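Long-range contact in dTDP-4-amino-4,6-dideoxyglucose formyltransferase (Mycobacterium tuberculosis CAS/NITR204, PDB 5VYQ), which probably transfers a formyl group from a folate cofactor to the sugar amino group of dTDP-4-amino-4,6-dideoxyglucose: residues R62-A70 and K85-I93. Sequence-based numbering, arbitrary orientation. Where two conformers were deposited one is given.
Sequences RCDVAERVA and KQRFPAALI. With FON (N-{[4-({[(6R)-2-amino-5-formyl-4-oxo-1,4,5,6,7,8-hexahydropteridin-6-yl]methyl}amino)phenyl]carbonyl}-L-glutamic acid), chain C; 0FX (dTDP-4-amino-4,6-dideoxyglucose), chain D.
Val65 CG1 packs against three apolar side chains of 85-93. Its closest approach is to Leu92 CD2, at 3.5 Å, tighter than usual for two carbons. The two side chains cross at about a right angle. Val65 CG1 also meets Pro89 CD and the Phe88 ring at CD2. Leu92 CD2 lies over one face of that ring, offset toward its rim. One turn further along the helix, Val69 splits its two methyls in one of its two deposited conformers. Val69 CG2 meets Pro89 CG tip to tip at 3.6 Å. With chi1 at -178°, Val69 CG1 points away from its own backbone N and toward helix 90-95, 3.5 Å from Leu92 N and beside Ala91 CB.

Gln86 forms the polar edge. Its extended side chain runs past Val65 in the opposite direction, and its amide grips the start of helix 65-75 at two points. Val65 N donates to Gln86 OE1 at 3.0 Å, from above the carbonyl plane. Gln86 NE2 donates to Asp64 OD1 at 3.0 Å, nearly straight (165°). Asp64 is the N-cap, and OD1 also accepts from Glu67 N at 3.2 Å. The two donors reach OD1 from opposite faces of the carboxylate. Gln86 thus helps to hold the capping side chain in place.

The loop 85-89 lines both ligand sites. Phe88 O accepts from the folate amine NA2 at 3.2 Å. Lys85 NZ is hydrogen-bonded to phosphate oxygen O1P of the nucleotide sugar. The contact joins the N-terminus of helix 65-75 to this loop, which follows strand 78-82. Helix 65-75 lies on the crossover between parallel strands 47-50 and 78-82 of the Rossmann-like sheet, as in related formyltransferases. Val65 and Phe88 both touch Leu27 of strand 24-28. Leu92 packs on Ile72 and Val73 of helix 65-75.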
loop_
_atom_site.group_PDB
_atom_site.type_symbol
_atom_site.label_atom_id
_atom_site.label_comp_id
_atom_site.label_asym_id
_atom_site.label_seq_id
_atom_site.Cartn_x
_atom_site.Cartn_y
_atom_site.Cartn_z
ATOM N N ARG A 62 -24.325 2.061 28.840
ATOM C CA ARG A 62 -23.799 0.693 28.910
ATOM C C ARG A 62 -24.729 -0.305 29.612
ATOM O O ARG A 62 -25.459 0.032 30.561
ATOM C CB ARG A 62 -22.428 0.701 29.560
ATOM C CG ARG A 62 -21.415 1.615 28.887
ATOM C CD ARG A 62 -20.053 1.486 29.527
ATOM N NE ARG A 62 -19.078 2.213 28.714
ATOM C CZ ARG A 62 -18.423 1.724 27.670
ATOM N NH1 ARG A 62 -18.574 0.473 27.263
ATOM N NH2 ARG A 62 -17.573 2.510 27.022
ATOM N N CYS A 63 -24.683 -1.562 29.157
ATOM C CA CYS A 63 -25.381 -2.649 29.811
ATOM C C CYS A 63 -24.522 -3.889 29.827
ATOM O O CYS A 63 -24.070 -4.365 28.773
ATOM C CB CYS A 63 -26.684 -2.924 29.074
ATOM S SG CYS A 63 -27.645 -4.296 29.754
ATOM N N ASP A 64 -24.257 -4.386 31.032
ATOM C CA ASP A 64 -23.490 -5.608 31.204
ATOM C C ASP A 64 -24.517 -6.727 31.184
ATOM O O ASP A 64 -25.192 -7.049 32.171
ATOM C CB ASP A 64 -22.681 -5.612 32.500
ATOM C CG ASP A 64 -21.825 -6.843 32.629
ATOM O OD1 ASP A 64 -22.251 -7.948 32.188
ATOM O OD2 ASP A 64 -20.731 -6.688 33.196
ATOM N N VAL A 65 -24.560 -7.396 30.037
ATOM C CA VAL A 65 -25.505 -8.419 29.751
ATOM C C VAL A 65 -25.438 -9.598 30.713
ATOM O O VAL A 65 -26.468 -10.130 31.105
ATOM C CB VAL A 65 -25.322 -8.774 28.254
ATOM C CG1 VAL A 65 -25.799 -10.152 27.906
ATOM C CG2 VAL A 65 -25.968 -7.696 27.409
ATOM N N ALA A 66 -24.237 -10.002 31.093
ATOM C CA ALA A 66 -24.072 -11.100 32.016
ATOM C C ALA A 66 -24.630 -10.758 33.405
ATOM O O ALA A 66 -25.238 -11.593 34.039
ATOM C CB ALA A 66 -22.605 -11.490 32.101
ATOM N N GLU A 67 -24.423 -9.545 33.884
ATOM C CA GLU A 67 -24.951 -9.189 35.193
ATOM C C GLU A 67 -26.462 -8.942 35.163
ATOM O O GLU A 67 -27.120 -9.113 36.187
ATOM C CB GLU A 67 -24.271 -7.931 35.740
ATOM C CG GLU A 67 -22.761 -8.048 35.890
ATOM C CD GLU A 67 -22.114 -6.795 36.466
ATOM O OE1 GLU A 67 -21.015 -6.922 37.060
ATOM O OE2 GLU A 67 -22.678 -5.681 36.335
ATOM N N ARG A 68 -27.001 -8.532 34.016
ATOM C CA ARG A 68 -28.373 -8.059 33.943
ATOM C C ARG A 68 -29.349 -9.031 33.281
ATOM O O ARG A 68 -30.486 -8.635 32.985
ATOM C CB ARG A 68 -28.405 -6.722 33.196
ATOM C CG ARG A 68 -27.632 -5.607 33.880
ATOM C CD ARG A 68 -28.516 -4.917 34.914
ATOM N NE ARG A 68 -28.983 -5.721 36.031
ATOM C CZ ARG A 68 -28.294 -5.957 37.149
ATOM N NH1 ARG A 68 -27.062 -5.506 37.306
ATOM N NH2 ARG A 68 -28.844 -6.662 38.126
ATOM N N VAL A 69 -28.947 -10.290 33.125
ATOM C CA VAL A 69 -29.755 -11.300 32.416
ATOM C C VAL A 69 -31.189 -11.380 32.925
ATOM O O VAL A 69 -32.172 -11.416 32.132
ATOM C CB VAL A 69 -29.180 -12.738 32.523
ATOM C CG1 VAL A 69 -30.022 -13.721 31.725
ATOM C CG2 VAL A 69 -27.738 -12.811 32.073
ATOM N N ALA A 70 -31.349 -11.445 34.250
ATOM C CA ALA A 70 -32.678 -11.613 34.755
ATOM C C ALA A 70 -33.608 -10.455 34.426
ATOM O O ALA A 70 -34.784 -10.642 34.093
ATOM C CB ALA A 70 -32.657 -11.872 36.250
ATOM N N LYS A 85 -20.275 -7.112 21.290
ATOM C CA LYS A 85 -19.063 -7.912 21.475
ATOM C C LYS A 85 -19.139 -8.840 22.688
ATOM O O LYS A 85 -18.376 -9.820 22.736
ATOM C CB LYS A 85 -17.792 -7.027 21.589
ATOM C CG LYS A 85 -17.421 -6.313 20.306
ATOM C CD LYS A 85 -16.383 -7.060 19.463
ATOM C CE LYS A 85 -15.854 -6.335 18.217
ATOM N NZ LYS A 85 -15.543 -4.887 18.383
ATOM N N GLN A 86 -20.084 -8.566 23.588
ATOM C CA GLN A 86 -20.260 -9.390 24.794
ATOM C C GLN A 86 -21.078 -10.646 24.461
ATOM O O GLN A 86 -22.185 -10.521 23.939
ATOM C CB GLN A 86 -20.982 -8.571 25.849
ATOM C CG GLN A 86 -21.111 -9.360 27.146
ATOM C CD GLN A 86 -21.512 -8.493 28.332
ATOM O OE1 GLN A 86 -22.210 -7.484 28.186
ATOM N NE2 GLN A 86 -21.141 -8.950 29.539
ATOM N N ARG A 87 -20.572 -11.841 24.757
ATOM C CA ARG A 87 -21.322 -13.065 24.511
ATOM C C ARG A 87 -22.569 -13.081 25.396
ATOM O O ARG A 87 -22.548 -12.633 26.539
ATOM C CB ARG A 87 -20.453 -14.307 24.777
ATOM C CG ARG A 87 -20.997 -15.574 24.147
ATOM C CD ARG A 87 -19.922 -16.630 24.016
ATOM N NE ARG A 87 -20.432 -17.850 23.413
ATOM C CZ ARG A 87 -19.621 -18.727 22.844
ATOM N NH1 ARG A 87 -20.087 -19.840 22.306
ATOM N NH2 ARG A 87 -18.323 -18.460 22.803
ATOM N N PHE A 88 -23.670 -13.583 24.849
ATOM C CA PHE A 88 -24.950 -13.698 25.549
ATOM C C PHE A 88 -24.882 -15.055 26.248
ATOM O O PHE A 88 -24.710 -16.086 25.581
ATOM C CB PHE A 88 -26.113 -13.686 24.566
ATOM C CG PHE A 88 -26.434 -12.331 23.947
ATOM C CD1 PHE A 88 -27.602 -12.204 23.222
ATOM C CD2 PHE A 88 -25.651 -11.177 24.125
ATOM C CE1 PHE A 88 -27.988 -11.010 22.614
ATOM C CE2 PHE A 88 -26.023 -9.989 23.525
ATOM C CZ PHE A 88 -27.189 -9.880 22.783
ATOM N N PRO A 89 -25.060 -15.067 27.561
ATOM C CA PRO A 89 -25.084 -16.374 28.217
ATOM C C PRO A 89 -26.330 -17.196 27.968
ATOM O O PRO A 89 -27.358 -16.672 27.505
ATOM C CB PRO A 89 -25.015 -16.017 29.693
ATOM C CG PRO A 89 -25.663 -14.678 29.758
ATOM C CD PRO A 89 -25.266 -13.957 28.507
ATOM N N ALA A 90 -26.221 -18.478 28.334
ATOM C CA ALA A 90 -27.330 -19.398 28.146
ATOM C C ALA A 90 -28.631 -18.842 28.726
ATOM O O ALA A 90 -29.667 -18.907 28.076
ATOM C CB ALA A 90 -26.998 -20.766 28.759
ATOM N N ALA A 91 -28.608 -18.280 29.936
ATOM C CA ALA A 91 -29.870 -17.862 30.551
ATOM C C ALA A 91 -30.578 -16.759 29.743
ATOM O O ALA A 91 -31.805 -16.644 29.763
ATOM C CB ALA A 91 -29.678 -17.413 31.989
ATOM N N LEU A 92 -29.806 -15.952 29.032
ATOM C CA LEU A 92 -30.370 -14.887 28.247
ATOM C C LEU A 92 -30.941 -15.485 26.978
ATOM O O LEU A 92 -32.115 -15.294 26.705
ATOM C CB LEU A 92 -29.325 -13.829 27.899
ATOM C CG LEU A 92 -29.807 -12.696 26.991
ATOM C CD1 LEU A 92 -30.981 -11.961 27.621
ATOM C CD2 LEU A 92 -28.675 -11.713 26.729
ATOM N N ILE A 93 -30.135 -16.264 26.252
ATOM C CA ILE A 93 -30.593 -16.796 24.985
ATOM C C ILE A 93 -31.729 -17.812 25.148
ATOM O O ILE A 93 -32.583 -17.925 24.272
ATOM C CB ILE A 93 -29.462 -17.355 24.141
ATOM C CG1 ILE A 93 -28.772 -18.497 24.814
ATOM C CG2 ILE A 93 -28.457 -16.258 23.770
ATOM C CD1 ILE A 93 -27.842 -19.243 23.863
HETATM N N1 FON C . -23.746 -14.637 21.982
HETATM C C2 FON C . -23.915 -15.883 21.553
HETATM N NA2 FON C . -24.322 -16.824 22.453
HETATM N N3 FON C . -23.669 -16.187 20.269
HETATM C C4 FON C . -23.250 -15.277 19.356
HETATM O O4 FON C . -23.064 -15.593 18.156
HETATM C C4A FON C . -23.087 -13.880 19.792
HETATM N N5 FON C . -22.619 -12.815 19.004
HETATM C C6 FON C . -21.958 -11.739 19.759
HETATM C C7 FON C . -22.948 -11.243 20.817
HETATM N N8 FON C . -23.301 -12.355 21.665
HETATM C C8A FON C . -23.385 -13.613 21.196
HETATM C C9 FON C . -20.597 -12.161 20.358
HETATM N N10 FON C . -19.661 -12.429 19.271
HETATM C C11 FON C . -15.726 -13.657 19.825
HETATM C C12 FON C . -16.270 -13.549 18.546
HETATM C C13 FON C . -17.589 -13.135 18.387
HETATM C C14 FON C . -18.371 -12.808 19.488
HETATM C C15 FON C . -17.844 -12.912 20.771
HETATM C C16 FON C . -16.525 -13.339 20.931
HETATM C C FON C . -14.270 -14.117 19.976
HETATM O O FON C . -13.485 -14.209 19.007
HETATM N N FON C . -13.843 -14.396 21.211
HETATM C CA FON C . -12.462 -14.755 21.533
HETATM C CB FON C . -11.853 -13.835 22.604
HETATM C CG FON C . -11.883 -12.386 22.105
HETATM C CD FON C . -10.967 -11.396 22.797
HETATM O OE1 FON C . -9.948 -11.821 23.380
HETATM O OE2 FON C . -11.240 -10.169 22.720
HETATM C CT FON C . -12.419 -16.190 21.964
HETATM O O1 FON C . -11.289 -16.734 21.919
HETATM O O2 FON C . -13.479 -16.764 22.320
HETATM C CP1 FON C . -22.731 -12.818 17.743
HETATM O O3 FON C . -22.297 -11.900 17.056
HETATM O O4P 0FX D . -17.748 -5.520 12.493
HETATM P P2 0FX D . -17.546 -5.766 13.949
HETATM O O3P 0FX D . -18.412 -4.962 14.893
HETATM O O1G 0FX D . -17.687 -7.372 14.039
HETATM C C1G 0FX D . -17.063 -8.137 15.055
HETATM C C2G 0FX D . -16.957 -9.573 14.522
HETATM O O2G 0FX D . -16.226 -9.492 13.291
HETATM C C3G 0FX D . -18.365 -10.110 14.218
HETATM O O3G 0FX D . -18.314 -11.387 13.534
HETATM C C4G 0FX D . -19.188 -10.088 15.499
HETATM N N4A 0FX D . -20.548 -10.552 15.134
HETATM C C5G 0FX D . -19.195 -8.663 16.056
HETATM C C6G 0FX D . -19.743 -8.717 17.481
HETATM O O5G 0FX D . -17.883 -8.098 16.229
HETATM O OPP 0FX D . -16.003 -5.586 14.372
HETATM P P 0FX D . -15.123 -4.244 14.543
HETATM O O1P 0FX D . -14.228 -4.494 15.694
HETATM O O2P 0FX D . -16.034 -3.045 14.472
HETATM O O5 0FX D . -14.223 -4.187 13.216
HETATM C C5 0FX D . -14.773 -3.866 11.960
HETATM C C4 0FX D . -13.771 -4.220 10.878
HETATM O O4 0FX D . -12.624 -3.391 11.050
HETATM C C3 0FX D . -13.189 -5.633 10.906
HETATM O O3 0FX D . -14.038 -6.546 10.201
HETATM C C2 0FX D . -11.840 -5.529 10.221
HETATM C C1 0FX D . -11.462 -4.131 10.656
HETATM N N11 0FX D . -10.534 -4.145 11.793
HETATM C C61 0FX D . -10.878 -3.859 13.066
HETATM C C51 0FX D . -9.938 -3.856 14.079
HETATM C C5A 0FX D . -10.375 -3.575 15.494
HETATM C C21 0FX D . -9.175 -4.288 11.526
HETATM O O21 0FX D . -8.815 -4.512 10.284
HETATM N N31 0FX D . -8.241 -4.303 12.478
HETATM C C41 0FX D . -8.613 -4.030 13.750
HETATM O O41 0FX D . -7.645 -4.024 14.688
#